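Local coordinates for protein peptidoglycan-binding domain 1 (Burkholderia, PDB 5NM7) that probably cleaves bacterial peptidoglycan as a modular phage endolysin, joining a peptidoglycan-binding domain to a large lysozyme-like N-acetylmuramidase domain, at residues S15-Q20 against S63-G68; D40-F45 against P59-T64. One frame throughout, in Å; residues are numbered along the deposited sequence.

Contact 1: residues S15-Q20 against S63-G68; sequences SYLQRQ and STLSAG
Two of the three helices of the peptidoglycan-binding domain, 12-23 and 59-67, meet here through Leu-17, Gln-20, Leu-65 and Ser-66. The axes of the short segments come within 10.7 Å and make an angle of 65°. The contact is small: about 183 Å² is buried, most of it by Leu-65 and Gln-20. Leu-65 carries most of the contact. It reaches over to helix 12-23, where its CD2 methyl presses on CD1 of Leu-17 at 3.5 Å, closer than methyl groups usually sit. The two leucine side chains cross nearly at a right angle and meet through single methyl groups. With CG anti to the backbone N (chi1 177°), the Leu-17 side chain leans toward helix 59-67, and CD1 is the methyl that touches. The other methyl of Leu-65, CD1, rests against the backbone carbonyl of Gln-20, 3.8 Å from its O, and CG lies 3.8 Å from Gln-20 CB. With CG beside the backbone N (chi1 -66°), Gln-20 lays CG over one face of the Tyr-16 ring, 3.8 Å above the plane and toward the rim. The bend at chi2 then turns the amide toward helix 59-67, where OE1 ends up 3.7 Å from Leu-65 O, an approach of two acceptors and not a hydrogen bond. The hydroxyl of Ser-66 is bonded within its own helix, to the carbonyl oxygen of Trp-62. Leu-65 also packs on Phe-45 of helix 36-48. The chemistry is thus van der Waals contact throughout: two leucines supply the apolar part, while the aliphatic stem of a glutamine covers Leu-65 where the interface grows more exposed.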
ATOM      1  N   SER A  15      -6.586  -3.762  26.397  1.00 23.73           N
ATOM      2  CA  SER A  15      -7.121  -4.915  27.132  1.00 23.43           C
ATOM      3  C   SER A  15      -8.299  -5.502  26.363  1.00 23.90           C
ATOM      4  O   SER A  15      -8.446  -6.710  26.342  1.00 22.29           O
ATOM      5  CB  SER A  15      -7.443  -4.589  28.600  1.00 25.16           C
ATOM      6  OG  SER A  15      -8.105  -3.388  28.695  1.00 30.57           O
ATOM      7  N   TYR A  16      -9.111  -4.656  25.717  1.00 23.98           N
ATOM      8  CA  TYR A  16     -10.193  -5.129  24.860  1.00 27.12           C
ATOM      9  C   TYR A  16      -9.640  -5.988  23.716  1.00 24.87           C
ATOM     10  O   TYR A  16     -10.075  -7.106  23.498  1.00 21.56           O
ATOM     11  CB  TYR A  16     -11.020  -3.967  24.321  1.00 29.46           C
ATOM     12  CG  TYR A  16     -12.170  -4.426  23.463  1.00 35.96           C
ATOM     13  CD1 TYR A  16     -13.278  -5.061  24.040  1.00 41.92           C
ATOM     14  CD2 TYR A  16     -12.142  -4.285  22.079  1.00 37.41           C
ATOM     15  CE1 TYR A  16     -14.337  -5.514  23.260  1.00 44.06           C
ATOM     16  CE2 TYR A  16     -13.200  -4.730  21.290  1.00 42.37           C
ATOM     17  CZ  TYR A  16     -14.289  -5.352  21.895  1.00 44.36           C
ATOM     18  OH  TYR A  16     -15.335  -5.793  21.125  1.00 54.85           O
ATOM     19  N   LEU A  17      -8.588  -5.507  23.060  1.00 22.44           N
ATOM     20  CA  LEU A  17      -7.915  -6.331  22.041  1.00 20.39           C
ATOM     21  C   LEU A  17      -7.444  -7.672  22.588  1.00 19.81           C
ATOM     22  O   LEU A  17      -7.649  -8.719  21.962  1.00 19.09           O
ATOM     23  CB  LEU A  17      -6.710  -5.574  21.456  1.00 20.23           C
ATOM     24  CG  LEU A  17      -5.867  -6.326  20.436  1.00 20.63           C
ATOM     25  CD1 LEU A  17      -6.630  -6.564  19.131  1.00 22.35           C
ATOM     26  CD2 LEU A  17      -4.607  -5.510  20.180  1.00 20.91           C
ATOM     27  N   GLN A  18      -6.798  -7.655  23.743  1.00 21.57           N
ATOM     28  CA  GLN A  18      -6.248  -8.871  24.337  1.00 22.78           C
ATOM     29  C   GLN A  18      -7.382  -9.888  24.611  1.00 23.38           C
ATOM     30  O   GLN A  18      -7.269 -11.072  24.298  1.00 23.38           O
ATOM     31  CB  GLN A  18      -5.500  -8.545  25.605  1.00 22.61           C
ATOM     32  CG  GLN A  18      -4.190  -7.806  25.356  1.00 23.19           C
ATOM     33  CD  GLN A  18      -3.574  -7.199  26.588  1.00 21.89           C
ATOM     34  OE1 GLN A  18      -4.263  -6.800  27.535  1.00 23.73           O
ATOM     35  NE2 GLN A  18      -2.260  -7.104  26.583  1.00 22.47           N
ATOM     36  N   ARG A  19      -8.494  -9.399  25.151  1.00 24.74           N
ATOM     37  CA  ARG A  19      -9.680 -10.271  25.348  1.00 26.47           C
ATOM     38  C   ARG A  19     -10.195 -10.874  24.049  1.00 26.15           C
ATOM     39  O   ARG A  19     -10.518 -12.072  24.014  1.00 26.43           O
ATOM     40  CB  ARG A  19     -10.796  -9.514  26.065  1.00 26.98           C
ATOM     41  CG  ARG A  19     -10.429  -9.246  27.511  1.00 29.45           C
ATOM     42  CD  ARG A  19     -11.593  -8.809  28.380  1.00 30.77           C
ATOM     43  NE  ARG A  19     -11.160  -8.924  29.778  1.00 33.46           N
ATOM     44  CZ  ARG A  19     -10.726  -7.921  30.546  1.00 37.13           C
ATOM     45  NH1 ARG A  19     -10.702  -6.663  30.103  1.00 38.57           N
ATOM     46  NH2 ARG A  19     -10.322  -8.182  31.792  1.00 36.63           N
ATOM     47  N   GLN A  20     -10.243 -10.070  22.980  1.00 23.86           N
ATOM     48  CA  GLN A  20     -10.694 -10.543  21.663  1.00 26.48           C
ATOM     49  C   GLN A  20      -9.728 -11.596  21.103  1.00 26.73           C
ATOM     50  O   GLN A  20     -10.162 -12.622  20.581  1.00 26.30           O
ATOM     51  CB  GLN A  20     -10.865  -9.382  20.692  1.00 26.46           C
ATOM     52  CG  GLN A  20     -11.950  -8.365  20.987  1.00 27.98           C
ATOM     53  CD  GLN A  20     -13.327  -9.001  20.923  1.00 31.76           C
ATOM     54  OE1 GLN A  20     -13.963  -9.031  19.850  1.00 39.83           O
ATOM     55  NE2 GLN A  20     -13.758  -9.561  21.997  1.00 28.84           N
ATOM     56  N   SER A  63     -11.953  -5.952  12.042  1.00 26.12           N
ATOM     57  CA  SER A  63     -13.095  -6.540  11.369  1.00 28.83           C
ATOM     58  C   SER A  63     -13.128  -8.070  11.497  1.00 28.44           C
ATOM     59  O   SER A  63     -14.172  -8.646  11.789  1.00 26.03           O
ATOM     60  CB  SER A  63     -13.173  -6.071   9.901  1.00 30.49           C
ATOM     61  OG  SER A  63     -14.212  -6.757   9.248  1.00 31.77           O
ATOM     62  N   THR A  64     -11.995  -8.741  11.303  1.00 24.00           N
ATOM     63  CA  THR A  64     -11.957 -10.199  11.437  1.00 26.06           C
ATOM     64  C   THR A  64     -12.073 -10.618  12.880  1.00 27.39           C
ATOM     65  O   THR A  64     -12.747 -11.601  13.223  1.00 26.07           O
ATOM     66  CB  THR A  64     -10.694 -10.791  10.804  1.00 26.67           C
ATOM     67  OG1 THR A  64     -10.642 -10.325   9.445  1.00 28.58           O
ATOM     68  CG2 THR A  64     -10.749 -12.303  10.820  1.00 28.87           C
ATOM     69  N   LEU A  65     -11.440  -9.843  13.729  1.00 25.95           N
ATOM     70  CA  LEU A  65     -11.360 -10.219  15.106  1.00 28.20           C
ATOM     71  C   LEU A  65     -12.708 -10.035  15.829  1.00 28.11           C
ATOM     72  O   LEU A  65     -13.050 -10.830  16.734  1.00 30.67           O
ATOM     73  CB  LEU A  65     -10.241  -9.395  15.733  1.00 29.86           C
ATOM     74  CG  LEU A  65      -9.777  -9.765  17.098  1.00 30.52           C
ATOM     75  CD1 LEU A  65      -9.308 -11.205  17.160  1.00 31.04           C
ATOM     76  CD2 LEU A  65      -8.675  -8.797  17.466  1.00 32.66           C
ATOM     77  N   SER A  66     -13.487  -9.046  15.404  1.00 26.86           N
ATOM     78  CA  SER A  66     -14.787  -8.727  16.016  1.00 31.39           C
ATOM     79  C   SER A  66     -15.973  -9.388  15.326  1.00 30.63           C
ATOM     80  O   SER A  66     -17.016  -9.582  15.975  1.00 28.59           O
ATOM     81  CB  SER A  66     -15.001  -7.213  16.058  1.00 33.69           C
ATOM     82  OG  SER A  66     -15.379  -6.696  14.782  1.00 37.30           O
ATOM     83  N   ALA A  67     -15.844  -9.706  14.026  1.00 29.39           N
ATOM     84  CA  ALA A  67     -16.976 -10.228  13.228  1.00 29.68           C
ATOM     85  C   ALA A  67     -16.687 -11.450  12.359  1.00 25.50           C
ATOM     86  O   ALA A  67     -17.580 -11.921  11.653  1.00 23.58           O
ATOM     87  CB  ALA A  67     -17.569  -9.112  12.365  1.00 31.41           C
ATOM     88  N   GLY A  68     -15.456 -11.952  12.361  1.00 23.28           N
ATOM     89  CA  GLY A  68     -15.079 -13.081  11.543  1.00 23.39           C
ATOM     90  C   GLY A  68     -15.159 -12.905  10.039  1.00 24.38           C
ATOM     91  O   GLY A  68     -15.165 -13.894   9.313  1.00 26.89           O
TER

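Contact 2: residues D40-F45 against P59-T64; sequences DAVMAF and PKTWST. With GLY (glycine), chain C.
The phenyl ring of Phe-45 meets two threonine methyl groups, both approaching obliquely. CG2 of Thr-64 lies 3.6 Å from Phe-45 CZ, at the far end of the ring, and CG2 of Thr-61 lies 4.0 Å from Phe-45 CD2, nearer its root. Beyond the two segments, the imidazole of His-49 stacks on the same ring, and Leu-21 of helix 12-23 touches it too. Phe-45 holds CG anti to its own N (chi1 174°), which sends the ring across to helix 59-67. There Thr-61 and Thr-64, one turn apart, present their methyl groups to it, while Val-42 adds a looser contact from CG1 to CG2 of Thr-61 at 4.4 Å. The segment axes stay 11.6 Å apart at an angle of 71°, a gap that the phenyl ring bridges. Thr-61 is two-sided: its methyl serves the apolar contact while OG1, beside the backbone N, serves a bound glycine. Hydroxyl and backbone N of Thr-61 both donate to the ligand's OXT, OG1 at 2.8 Å and N at 2.9 Å. The other carboxylate oxygen, O, accepts from Lys-60 N at 2.9 Å with an N-H...O angle of 153°. Gln-46 NE2 is hydrogen-bonded to the same Thr-61 hydroxyl, and Asp-54 and Ile-56 also bind the ligand. Lys-60 NZ, at the end of an extended chain, instead forms a salt bridge with Glu-207. A carboxylate held by main-chain N-H groups in the first turn of helix 59-67 is a helix N-terminal anion site, where the helix dipole probably adds to the attraction; behind it lies the buried apolar core of the peptidoglycan-binding domain.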
ATOM      1  N   ASP A  40       2.854 -10.589  18.929  1.00 24.03           N
ATOM      2  CA  ASP A  40       2.944 -11.971  18.435  1.00 25.69           C
ATOM      3  C   ASP A  40       1.591 -12.604  18.283  1.00 23.50           C
ATOM      4  O   ASP A  40       1.353 -13.320  17.310  1.00 23.11           O
ATOM      5  CB  ASP A  40       3.789 -12.852  19.363  1.00 28.43           C
ATOM      6  CG  ASP A  40       5.244 -12.531  19.306  1.00 30.46           C
ATOM      7  OD1 ASP A  40       5.655 -11.686  18.484  1.00 33.17           O
ATOM      8  OD2 ASP A  40       5.975 -13.083  20.133  1.00 30.71           O
ATOM      9  N   ALA A  41       0.697 -12.356  19.242  1.00 22.02           N
ATOM     10  CA  ALA A  41      -0.659 -12.890  19.148  1.00 20.00           C
ATOM     11  C   ALA A  41      -1.431 -12.301  17.970  1.00 20.25           C
ATOM     12  O   ALA A  41      -2.161 -13.028  17.296  1.00 19.79           O
ATOM     13  CB  ALA A  41      -1.436 -12.683  20.456  1.00 21.57           C
ATOM     14  N   VAL A  42      -1.278 -10.996  17.740  1.00 19.87           N
ATOM     15  CA  VAL A  42      -1.917 -10.344  16.622  1.00 19.65           C
ATOM     16  C   VAL A  42      -1.364 -10.983  15.345  1.00 19.89           C
ATOM     17  O   VAL A  42      -2.127 -11.357  14.471  1.00 19.56           O
ATOM     18  CB  VAL A  42      -1.717  -8.819  16.651  1.00 20.58           C
ATOM     19  CG1 VAL A  42      -2.218  -8.178  15.377  1.00 20.74           C
ATOM     20  CG2 VAL A  42      -2.483  -8.221  17.805  1.00 20.46           C
ATOM     21  N   MET A  43      -0.042 -11.146  15.281  1.00 21.36           N
ATOM     22  CA  MET A  43       0.574 -11.784  14.118  1.00 24.14           C
ATOM     23  C   MET A  43       0.058 -13.193  13.867  1.00 26.36           C
ATOM     24  O   MET A  43      -0.339 -13.528  12.750  1.00 24.53           O
ATOM     25  CB  MET A  43       2.105 -11.780  14.227  1.00 28.34           C
ATOM     26  CG  MET A  43       2.730 -10.441  13.923  1.00 34.02           C
ATOM     27  SD  MET A  43       4.431 -10.640  13.334  1.00 44.19           S
ATOM     28  CE  MET A  43       5.157 -11.266  14.849  1.00 44.06           C
ATOM     29  N   ALA A  44      -0.003 -14.008  14.925  1.00 26.16           N
ATOM     30  CA  ALA A  44      -0.510 -15.357  14.822  1.00 25.60           C
ATOM     31  C   ALA A  44      -1.972 -15.363  14.390  1.00 25.33           C
ATOM     32  O   ALA A  44      -2.379 -16.158  13.544  1.00 26.53           O
ATOM     33  CB  ALA A  44      -0.310 -16.123  16.135  1.00 27.44           C
ATOM     34  N   PHE A  45      -2.779 -14.472  14.958  1.00 23.44           N
ATOM     35  CA  PHE A  45      -4.161 -14.343  14.536  1.00 22.38           C
ATOM     36  C   PHE A  45      -4.270 -13.962  13.057  1.00 22.72           C
ATOM     37  O   PHE A  45      -5.062 -14.541  12.296  1.00 22.47           O
ATOM     38  CB  PHE A  45      -4.911 -13.300  15.384  1.00 22.64           C
ATOM     39  CG  PHE A  45      -6.293 -13.030  14.898  1.00 22.80           C
ATOM     40  CD1 PHE A  45      -7.348 -13.883  15.230  1.00 23.90           C
ATOM     41  CD2 PHE A  45      -6.562 -11.945  14.058  1.00 23.16           C
ATOM     42  CE1 PHE A  45      -8.609 -13.654  14.717  1.00 24.02           C
ATOM     43  CE2 PHE A  45      -7.825 -11.715  13.573  1.00 24.49           C
ATOM     44  CZ  PHE A  45      -8.858 -12.569  13.910  1.00 25.05           C
ATOM     45  N   PRO A  59      -7.847  -1.620  11.073  1.00 20.98           N
ATOM     46  CA  PRO A  59      -9.275  -1.850  10.755  1.00 22.70           C
ATOM     47  C   PRO A  59      -9.568  -3.226  10.166  1.00 21.43           C
ATOM     48  O   PRO A  59     -10.607  -3.835  10.450  1.00 22.98           O
ATOM     49  CB  PRO A  59      -9.600  -0.719   9.770  1.00 23.80           C
ATOM     50  CG  PRO A  59      -8.519   0.283   9.944  1.00 24.72           C
ATOM     51  CD  PRO A  59      -7.308  -0.434  10.368  1.00 23.22           C
ATOM     52  N   LYS A  60      -8.646  -3.758   9.368  1.00 19.29           N
ATOM     53  CA  LYS A  60      -8.847  -5.081   8.798  1.00 20.58           C
ATOM     54  C   LYS A  60      -8.812  -6.151   9.859  1.00 20.60           C
ATOM     55  O   LYS A  60      -9.640  -7.076   9.852  1.00 21.83           O
ATOM     56  CB  LYS A  60      -7.799  -5.380   7.711  1.00 18.68           C
ATOM     57  CG  LYS A  60      -7.899  -4.426   6.539  1.00 19.54           C
ATOM     58  CD  LYS A  60      -6.770  -4.685   5.573  1.00 20.52           C
ATOM     59  CE  LYS A  60      -6.882  -3.762   4.378  1.00 22.16           C
ATOM     60  NZ  LYS A  60      -5.718  -3.948   3.471  1.00 20.19           N
ATOM     61  N   THR A  61      -7.821  -6.069  10.748  1.00 21.41           N
ATOM     62  CA  THR A  61      -7.719  -7.042  11.830  1.00 21.41           C
ATOM     63  C   THR A  61      -8.940  -6.943  12.747  1.00 23.40           C
ATOM     64  O   THR A  61      -9.524  -7.986  13.098  1.00 23.17           O
ATOM     65  CB  THR A  61      -6.431  -6.877  12.610  1.00 22.68           C
ATOM     66  OG1 THR A  61      -5.329  -7.085  11.705  1.00 23.03           O
ATOM     67  CG2 THR A  61      -6.308  -7.930  13.689  1.00 23.53           C
ATOM     68  N   TRP A  62      -9.321  -5.729  13.099  1.00 24.18           N
ATOM     69  CA  TRP A  62     -10.505  -5.516  13.945  1.00 26.95           C
ATOM     70  C   TRP A  62     -11.767  -6.129  13.343  1.00 30.26           C
ATOM     71  O   TRP A  62     -12.561  -6.767  14.056  1.00 28.69           O
ATOM     72  CB  TRP A  62     -10.743  -4.048  14.244  1.00 27.15           C
ATOM     73  CG  TRP A  62      -9.916  -3.528  15.355  1.00 27.34           C
ATOM     74  CD1 TRP A  62      -8.999  -2.539  15.293  1.00 27.56           C
ATOM     75  CD2 TRP A  62      -9.951  -3.961  16.716  1.00 29.20           C
ATOM     76  NE1 TRP A  62      -8.454  -2.323  16.523  1.00 29.59           N
ATOM     77  CE2 TRP A  62      -9.032  -3.171  17.424  1.00 27.36           C
ATOM     78  CE3 TRP A  62     -10.698  -4.919  17.406  1.00 31.02           C
ATOM     79  CZ2 TRP A  62      -8.805  -3.324  18.781  1.00 29.73           C
ATOM     80  CZ3 TRP A  62     -10.489  -5.071  18.750  1.00 31.30           C
ATOM     81  CH2 TRP A  62      -9.545  -4.281  19.435  1.00 31.14           C
ATOM     82  N   SER A  63     -11.953  -5.952  12.042  1.00 26.12           N
ATOM     83  CA  SER A  63     -13.095  -6.540  11.369  1.00 28.83           C
ATOM     84  C   SER A  63     -13.128  -8.070  11.497  1.00 28.44           C
ATOM     85  O   SER A  63     -14.172  -8.646  11.789  1.00 26.03           O
ATOM     86  CB  SER A  63     -13.173  -6.071   9.901  1.00 30.49           C
ATOM     87  OG  SER A  63     -14.212  -6.757   9.248  1.00 31.77           O
ATOM     88  N   THR A  64     -11.995  -8.741  11.303  1.00 24.00           N
ATOM     89  CA  THR A  64     -11.957 -10.199  11.437  1.00 26.06           C
ATOM     90  C   THR A  64     -12.073 -10.618  12.880  1.00 27.39           C
ATOM     91  O   THR A  64     -12.747 -11.601  13.223  1.00 26.07           O
ATOM     92  CB  THR A  64     -10.694 -10.791  10.804  1.00 26.67           C
ATOM     93  OG1 THR A  64     -10.642 -10.325   9.445  1.00 28.58           O
ATOM     94  CG2 THR A  64     -10.749 -12.303  10.820  1.00 28.87           C
TER
HETATM   95  N   GLY C 301      -2.662  -4.721   9.774  1.00 19.91           N
HETATM   96  CA  GLY C 301      -3.515  -3.593   9.289  1.00 21.11           C
HETATM   97  C   GLY C 301      -4.998  -3.772   9.576  1.00 20.80           C
HETATM   98  O   GLY C 301      -5.809  -3.063   8.970  1.00 19.57           O
HETATM   99  OXT GLY C 301      -5.380  -4.583  10.445  1.00 21.23           O

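How the contacts relate
Contacts 1 and 2 use overlapping parts of helix 59-67, sharing Ser-63 and Thr-64; their centres are 8 Å apart. Contact 1 sets helix 12-23 against the C-terminal part of that helix, contact 2 sets helix 36-48 against its beginning, and together they form one three-helix core. The joins are apolar: Leu-65 CD1 lies 3.5 Å from Phe-45 CE1, and Trp-62 CH2 packs 3.7 Å from Leu-17 CA. Each contact also includes part of a glycine site: Gln-18 of 15-20 belongs to one pocket, and Pro-59, Lys-60 and Thr-61 to another. The core therefore lies close to two separate ligand pockets of the peptidoglycan-binding domain.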